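Local coordinates for uncharacterized protein (PDB 3CP3) that is of unknown function but belongs to the pyridoxamine 5'-phosphate oxidase family, whose split-barrel fold suggests that it may bind a flavin such as FMN, at residues 55-60 / 104-109; 73-78 / 97-102; 93-98 / 131-136. One frame throughout, in Å; residues are numbered along the deposited sequence.

Contact 1 of 3, residues 55-60 / 104-109; sequences QPRVYF and TEEARH
Y59 CG, anti to its carbonyl carbon (chi1 -71°), and E106 CG, anti to its backbone N (chi1 -177°), start the two side chains toward each other. E106 then stays extended, and its OE2 arrives at the edge of the tyrosine ring, near the ring plane. There Y59 OH donates a hydrogen bond of 2.6 Å to E106 OE2, meeting the oxygen from above the carboxylate plane. R57 approaches E106 tip to tip, but R57 NH1 lies 3.9 Å from E106 OE2, a long salt bridge in which no N-H points at the oxygen. The phenol oxygen Y59 OH sits 3.2 Å above the guanidinium plane of R57, over its centre. E106 OE2 also forms a salt bridge with R128 NE, so this one oxygen takes the Y59 hydroxyl and two arginines, R57 at long range. H109 NE2 lies 4.0 Å from R57 NH2; D50 OD2 forms a salt bridge with R57 NH2 and a hydrogen bond with H109 NE2, which would help to keep the two groups together. The axes are 11.1 Å apart and about 80° to each other, and polar side chains bridge the gap between helix 104-109 and the antiparallel sheet, consistent with the split barrel of this flavoprotein family.

Contact 2 of 3, residues 73-78 / 97-102; sequences LNSDVL and NAYVVR
S75 grips N97 and A98 with both its backbone and its side chain, and this is the tight part of the contact. S75 O accepts from A98 N at 2.7 Å, and the same oxygen lies 3.0 Å from N97 CA in a CA-H...O contact. The hydroxyl takes a second bond: N97 ND2 donates to S75 OG over 3.0 Å, nearly straight at 165° and with the oxygen close to the amide plane. S75 OG is placed for this between its own backbone N and carbonyl carbon (chi1 73°). On the buried side V77 CG2 rests on A98 CB at 3.9 Å, and F69 packs against both residues. The two strands form a beta hairpin, 76-83 with 89-100, here at its open end: D76 and N97 are an antiparallel non-hydrogen-bonded pair, yet the N-to-C directions of the short segments make 110°, far from the 180° of antiparallel strands. Just before the pair, N74 OD1 accepts from D76 N at 2.9 Å, an Asx turn within 73-78. Packing is looser on the partly exposed side, where Y99 offers little more than CE1, 3.8 Å from S75 CB, and D76 CB comes no nearer than 4.1 Å to N97 ND2. D76 OD1 forms a salt bridge with R132 NH2, and the other end of the N97 amide, OD1, accepts from the same nitrogen.

Contact 3 of 3, residues 93-98 / 131-136; sequences VLKGNA and VREVSG
A classic beta bulge interrupts the antiparallel ladder between strands 89-100 and 125-139: R132 and E133 both face K95, and the register shifts by one between K95 and G96. K95 O takes two backbone bonds, from R132 N at 2.8 Å and from E133 N at 3.2 Å. The ladder is regular beyond it, with V93 and S135 bonded in both directions and K95 N donating to E133 O. On the face of L94, V131 and V134 the side chains meet through methyl groups. L94 CD1 touches V131 CG2 at 3.9 Å, while L94 CD2 lies beside V134 CG1 at 4.0 Å; L24 of helix 17-25 also packs on L94. The face of V93, K95, E133 and S135 is mixed and meets the second subunit: V93 packs on its I42, and K95, side by side with E133, forms a salt bridge through NZ with its D39. A water donates to V93 O and is also hydrogen-bonded to S135 OG. The R132 chain is bent at chi3 (-58°), and one face of its guanidinium lies against the G96 backbone, with G96 N 3.8 Å above the plane of R132, toward the rim. R132 NH2, which also forms a salt bridge with D76, donates to N97 OD1 at 2.7 Å; the oxygen lies near the guanidinium plane, whereas the donor stands above the amide carbonyl plane, 53° out of it.

In the fold
Strand 89-100 serves both contact 2 and contact 3, pairing with 76-83 on one edge and with 125-139 on the other; N97 and A98 belong to both. R132, from the bulge in contact 3, links all three strands, by a salt bridge to D76 and a hydrogen bond to N97. All three contacts are partly buried. Contact 3 is nearest the centre of the chain and joins a backbone ladder to the buried side of L94 and V131, whereas contact 2 holds a splaying hairpin end by few bonds. Contact 1 is the most peripheral and joins helix to sheet by polar side chains. V58 meets L94 between contacts 1 and 3. Contacts 2 and 3 also touch the second subunit.

Contact 1 of 3, residues 55-60 / 104-109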
# COMPACT_ATOMS: atom_id res chain seq x y z
N GLN A 55 14.66 -19.24 0.40
CA GLN A 55 14.15 -17.99 0.93
C GLN A 55 12.62 -17.91 0.74
O GLN A 55 12.06 -18.66 -0.07
CB GLN A 55 14.89 -16.79 0.30
CG GLN A 55 16.39 -16.68 0.69
CD GLN A 55 16.62 -16.41 2.17
OE1 GLN A 55 17.04 -15.32 2.56
NE2 GLN A 55 16.35 -17.40 3.01
N PRO A 56 11.94 -17.03 1.52
CA PRO A 56 10.49 -16.88 1.31
C PRO A 56 10.19 -16.35 -0.09
O PRO A 56 10.95 -15.55 -0.63
CB PRO A 56 10.08 -15.85 2.39
CG PRO A 56 11.35 -15.10 2.71
CD PRO A 56 12.43 -16.15 2.61
N ARG A 57 9.08 -16.81 -0.66
CA ARG A 57 8.63 -16.37 -1.97
C ARG A 57 7.15 -16.07 -1.91
O ARG A 57 6.41 -16.80 -1.27
CB ARG A 57 8.88 -17.49 -3.02
CG ARG A 57 10.36 -17.62 -3.34
CD ARG A 57 10.63 -18.45 -4.57
NE ARG A 57 10.02 -19.75 -4.43
CZ ARG A 57 10.21 -20.78 -5.24
NH1 ARG A 57 11.05 -20.68 -6.28
NH2 ARG A 57 9.54 -21.91 -5.00
N VAL A 58 6.72 -15.02 -2.60
CA VAL A 58 5.29 -14.73 -2.78
C VAL A 58 4.89 -14.96 -4.20
O VAL A 58 5.60 -14.50 -5.12
CB VAL A 58 4.99 -13.23 -2.47
CG1 VAL A 58 3.52 -12.84 -2.76
CG2 VAL A 58 5.36 -12.94 -1.04
N TYR A 59 3.75 -15.63 -4.41
CA TYR A 59 3.17 -15.72 -5.76
C TYR A 59 1.86 -14.99 -5.82
O TYR A 59 1.04 -15.05 -4.89
CB TYR A 59 2.87 -17.19 -6.11
CG TYR A 59 4.10 -17.99 -6.34
CD1 TYR A 59 4.73 -17.98 -7.60
CD2 TYR A 59 4.67 -18.75 -5.33
CE1 TYR A 59 5.89 -18.73 -7.82
CE2 TYR A 59 5.82 -19.53 -5.57
CZ TYR A 59 6.43 -19.48 -6.80
OH TYR A 59 7.55 -20.24 -7.05
N PHE A 60 1.62 -14.34 -6.96
CA PHE A 60 0.33 -13.79 -7.29
C PHE A 60 0.11 -13.92 -8.79
O PHE A 60 0.98 -14.41 -9.50
CB PHE A 60 0.23 -12.33 -6.74
CG PHE A 60 1.17 -11.34 -7.39
CD1 PHE A 60 0.76 -10.64 -8.53
CD2 PHE A 60 2.43 -11.13 -6.89
CE1 PHE A 60 1.63 -9.72 -9.12
CE2 PHE A 60 3.32 -10.25 -7.52
CZ PHE A 60 2.92 -9.54 -8.62
N THR A 104 7.81 -24.38 -16.42
CA THR A 104 6.65 -25.29 -16.49
C THR A 104 6.42 -25.97 -15.14
O THR A 104 5.29 -25.90 -14.59
CB THR A 104 6.85 -26.26 -17.67
OG1 THR A 104 6.11 -25.74 -18.80
CG2 THR A 104 6.39 -27.68 -17.34
N GLU A 105 7.48 -26.53 -14.55
CA GLU A 105 7.37 -27.07 -13.16
C GLU A 105 7.00 -26.04 -12.09
O GLU A 105 6.31 -26.37 -11.13
CB GLU A 105 8.64 -27.85 -12.76
CG GLU A 105 8.66 -28.38 -11.29
CD GLU A 105 7.51 -29.35 -10.93
OE1 GLU A 105 6.76 -29.00 -9.96
OE2 GLU A 105 7.37 -30.45 -11.57
N GLU A 106 7.45 -24.81 -12.23
CA GLU A 106 7.17 -23.81 -11.17
C GLU A 106 5.72 -23.22 -11.23
O GLU A 106 5.05 -23.12 -10.19
CB GLU A 106 8.24 -22.72 -11.12
CG GLU A 106 7.98 -21.72 -9.98
CD GLU A 106 9.00 -20.62 -9.88
OE1 GLU A 106 10.11 -20.81 -10.43
OE2 GLU A 106 8.69 -19.56 -9.24
N ALA A 107 5.23 -22.81 -12.41
CA ALA A 107 3.78 -22.57 -12.63
C ALA A 107 2.83 -23.64 -12.03
O ALA A 107 1.80 -23.32 -11.40
CB ALA A 107 3.49 -22.40 -14.11
N ARG A 108 3.16 -24.91 -12.28
CA ARG A 108 2.41 -26.05 -11.79
C ARG A 108 2.39 -26.13 -10.25
O ARG A 108 1.34 -26.29 -9.61
CB ARG A 108 3.00 -27.32 -12.41
CG ARG A 108 2.26 -28.59 -12.12
CD ARG A 108 2.79 -29.76 -13.01
NE ARG A 108 2.91 -29.43 -14.44
CZ ARG A 108 4.01 -29.64 -15.21
NH1 ARG A 108 5.12 -30.20 -14.71
NH2 ARG A 108 3.99 -29.30 -16.50
N HIS A 109 3.57 -26.01 -9.68
CA HIS A 109 3.77 -25.81 -8.25
C HIS A 109 2.99 -24.59 -7.66
O HIS A 109 2.28 -24.74 -6.68
CB HIS A 109 5.28 -25.69 -7.96
CG HIS A 109 5.58 -25.16 -6.60
ND1 HIS A 109 5.28 -25.86 -5.46
CD2 HIS A 109 6.09 -23.97 -6.20
CE1 HIS A 109 5.61 -25.13 -4.41
NE2 HIS A 109 6.12 -23.99 -4.83

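Contact 2 of 3, residues 73-78 / 97-102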
# COMPACT_ATOMS: atom_id res chain seq x y z
N LEU A 73 8.26 -2.20 -15.83
CA LEU A 73 8.39 -1.83 -14.41
C LEU A 73 9.70 -2.44 -13.89
O LEU A 73 10.16 -3.46 -14.36
CB LEU A 73 7.21 -2.30 -13.58
CG LEU A 73 5.79 -1.94 -14.08
CD1 LEU A 73 4.75 -2.69 -13.24
CD2 LEU A 73 5.57 -0.48 -13.97
N ASN A 74 10.35 -1.75 -12.99
CA ASN A 74 11.50 -2.33 -12.37
C ASN A 74 11.10 -3.70 -11.74
O ASN A 74 9.99 -3.85 -11.25
CB ASN A 74 11.95 -1.34 -11.33
CG ASN A 74 13.38 -1.47 -10.97
OD1 ASN A 74 13.82 -2.51 -10.52
ND2 ASN A 74 14.09 -0.37 -11.05
N SER A 75 12.00 -4.68 -11.74
CA SER A 75 11.70 -5.92 -11.01
C SER A 75 11.71 -5.69 -9.50
O SER A 75 11.13 -6.48 -8.73
CB SER A 75 12.69 -7.04 -11.44
OG SER A 75 14.00 -6.78 -10.88
N ASP A 76 12.28 -4.56 -9.07
CA ASP A 76 12.39 -4.22 -7.65
C ASP A 76 11.05 -3.65 -7.17
O ASP A 76 10.52 -2.66 -7.73
CB ASP A 76 13.54 -3.18 -7.46
CG ASP A 76 13.75 -2.75 -6.01
OD1 ASP A 76 13.70 -3.57 -5.06
OD2 ASP A 76 14.03 -1.54 -5.82
N VAL A 77 10.49 -4.30 -6.15
CA VAL A 77 9.12 -4.02 -5.69
C VAL A 77 9.07 -4.02 -4.17
O VAL A 77 10.01 -4.49 -3.49
CB VAL A 77 8.06 -5.09 -6.20
CG1 VAL A 77 7.90 -5.05 -7.73
CG2 VAL A 77 8.39 -6.55 -5.74
N LEU A 78 7.97 -3.51 -3.62
CA LEU A 78 7.63 -3.82 -2.26
C LEU A 78 6.34 -4.56 -2.28
O LEU A 78 5.54 -4.38 -3.21
CB LEU A 78 7.32 -2.53 -1.46
CG LEU A 78 8.30 -1.41 -1.40
CD1 LEU A 78 7.64 -0.28 -0.55
CD2 LEU A 78 9.66 -1.90 -0.81
N ASN A 97 12.27 -8.77 -5.50
CA ASN A 97 12.28 -8.68 -6.96
C ASN A 97 11.22 -9.58 -7.52
O ASN A 97 11.13 -10.78 -7.12
CB ASN A 97 13.64 -9.00 -7.54
CG ASN A 97 14.69 -7.96 -7.15
OD1 ASN A 97 15.23 -8.03 -6.08
ND2 ASN A 97 14.96 -6.98 -8.03
N ALA A 98 10.40 -9.01 -8.41
CA ALA A 98 9.23 -9.74 -8.94
C ALA A 98 9.51 -10.15 -10.40
O ALA A 98 9.98 -9.31 -11.21
CB ALA A 98 7.98 -8.88 -8.86
N TYR A 99 9.21 -11.41 -10.73
CA TYR A 99 9.38 -11.90 -12.09
C TYR A 99 8.19 -12.77 -12.48
O TYR A 99 7.71 -13.53 -11.65
CB TYR A 99 10.64 -12.79 -12.26
CG TYR A 99 11.86 -12.25 -11.54
CD1 TYR A 99 12.65 -11.21 -12.09
CD2 TYR A 99 12.23 -12.77 -10.29
CE1 TYR A 99 13.76 -10.72 -11.41
CE2 TYR A 99 13.35 -12.27 -9.60
CZ TYR A 99 14.12 -11.28 -10.18
OH TYR A 99 15.20 -10.83 -9.48
N VAL A 100 7.75 -12.65 -13.74
CA VAL A 100 6.80 -13.64 -14.31
C VAL A 100 7.43 -15.04 -14.26
O VAL A 100 8.61 -15.16 -14.53
CB VAL A 100 6.39 -13.26 -15.74
CG1 VAL A 100 5.43 -14.27 -16.29
CG2 VAL A 100 5.72 -11.90 -15.75
N VAL A 101 6.69 -16.14 -14.01
CA VAL A 101 7.33 -17.47 -13.62
C VAL A 101 8.16 -18.39 -14.64
O VAL A 101 9.21 -18.97 -14.30
CB VAL A 101 6.30 -18.29 -12.74
CG1 VAL A 101 6.64 -19.75 -12.62
CG2 VAL A 101 6.21 -17.64 -11.34
N ARG A 102 7.70 -18.54 -15.87
CA ARG A 102 8.49 -19.27 -16.90
C ARG A 102 8.72 -20.80 -16.78
O ARG A 102 8.47 -21.51 -17.74
CB ARG A 102 9.83 -18.55 -17.16
CG ARG A 102 9.77 -16.99 -17.09
CD ARG A 102 10.51 -16.45 -15.89
NE ARG A 102 10.44 -14.98 -15.84
CZ ARG A 102 11.46 -14.15 -15.69
NH1 ARG A 102 11.18 -12.85 -15.70
NH2 ARG A 102 12.76 -14.58 -15.58

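Contact 3 of 3, residues 93-98 / 131-136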
# COMPACT_ATOMS: atom_id res chain seq x y z
N VAL A 93 6.06 -5.31 5.50
CA VAL A 93 6.56 -4.87 4.17
C VAL A 93 7.67 -5.83 3.76
O VAL A 93 8.71 -6.02 4.48
CB VAL A 93 7.09 -3.44 4.25
CG1 VAL A 93 7.79 -2.96 2.86
CG2 VAL A 93 6.01 -2.51 4.65
N LEU A 94 7.50 -6.41 2.58
CA LEU A 94 8.57 -7.17 1.99
C LEU A 94 9.27 -6.33 0.92
O LEU A 94 8.60 -5.64 0.11
CB LEU A 94 8.02 -8.48 1.40
CG LEU A 94 7.10 -9.32 2.25
CD1 LEU A 94 6.74 -10.55 1.41
CD2 LEU A 94 7.83 -9.72 3.58
N LYS A 95 10.61 -6.33 0.91
CA LYS A 95 11.36 -5.83 -0.24
C LYS A 95 11.78 -7.01 -1.09
O LYS A 95 12.27 -8.00 -0.55
CB LYS A 95 12.61 -5.12 0.19
CG LYS A 95 12.35 -3.79 0.90
CD LYS A 95 13.63 -2.95 0.83
CE LYS A 95 13.62 -1.77 1.82
NZ LYS A 95 12.50 -0.80 1.55
N GLY A 96 11.62 -6.91 -2.42
CA GLY A 96 12.08 -7.98 -3.25
C GLY A 96 12.11 -7.70 -4.73
O GLY A 96 12.08 -6.53 -5.14
N ASN A 97 12.27 -8.77 -5.50
CA ASN A 97 12.28 -8.68 -6.96
C ASN A 97 11.22 -9.58 -7.52
O ASN A 97 11.13 -10.78 -7.12
CB ASN A 97 13.64 -9.00 -7.54
CG ASN A 97 14.69 -7.96 -7.15
OD1 ASN A 97 15.23 -8.03 -6.08
ND2 ASN A 97 14.96 -6.98 -8.03
N ALA A 98 10.40 -9.01 -8.41
CA ALA A 98 9.23 -9.74 -8.94
C ALA A 98 9.51 -10.15 -10.40
O ALA A 98 9.98 -9.31 -11.21
CB ALA A 98 7.98 -8.88 -8.86
N VAL A 131 12.02 -12.63 -1.99
CA VAL A 131 12.06 -11.72 -0.86
C VAL A 131 13.48 -11.52 -0.36
O VAL A 131 14.19 -12.49 -0.06
CB VAL A 131 11.15 -12.26 0.23
CG1 VAL A 131 11.20 -11.35 1.50
CG2 VAL A 131 9.73 -12.31 -0.32
N ARG A 132 13.89 -10.25 -0.32
CA ARG A 132 15.23 -9.83 0.14
C ARG A 132 15.17 -9.42 1.62
O ARG A 132 16.14 -9.62 2.37
CB ARG A 132 15.62 -8.59 -0.68
CG ARG A 132 17.07 -8.35 -1.02
CD ARG A 132 17.16 -6.90 -1.71
NE ARG A 132 16.31 -6.89 -2.89
CZ ARG A 132 15.55 -5.87 -3.29
NH1 ARG A 132 15.52 -4.73 -2.62
NH2 ARG A 132 14.82 -6.01 -4.37
N GLU A 133 14.05 -8.82 2.03
CA GLU A 133 13.89 -8.25 3.39
C GLU A 133 12.44 -8.33 3.87
O GLU A 133 11.49 -8.22 3.07
CB GLU A 133 14.30 -6.76 3.44
CG GLU A 133 15.80 -6.45 3.26
CD GLU A 133 16.11 -4.94 3.26
OE1 GLU A 133 16.69 -4.44 2.28
OE2 GLU A 133 15.80 -4.25 4.26
N VAL A 134 12.28 -8.46 5.18
CA VAL A 134 10.95 -8.56 5.79
C VAL A 134 10.97 -7.50 6.87
O VAL A 134 11.90 -7.48 7.69
CB VAL A 134 10.83 -9.92 6.50
CG1 VAL A 134 9.44 -10.04 7.19
CG2 VAL A 134 11.08 -11.08 5.52
N SER A 135 9.99 -6.59 6.87
CA SER A 135 9.89 -5.65 7.99
C SER A 135 8.51 -5.63 8.58
O SER A 135 7.58 -5.21 7.92
CB SER A 135 10.27 -4.23 7.57
OG SER A 135 11.54 -4.25 6.94
N GLY A 136 8.38 -5.99 9.85
CA GLY A 136 7.03 -5.97 10.43
C GLY A 136 7.01 -4.92 11.49
O GLY A 136 7.97 -4.75 12.21
O HOH W 1 11.13 -4.85 4.04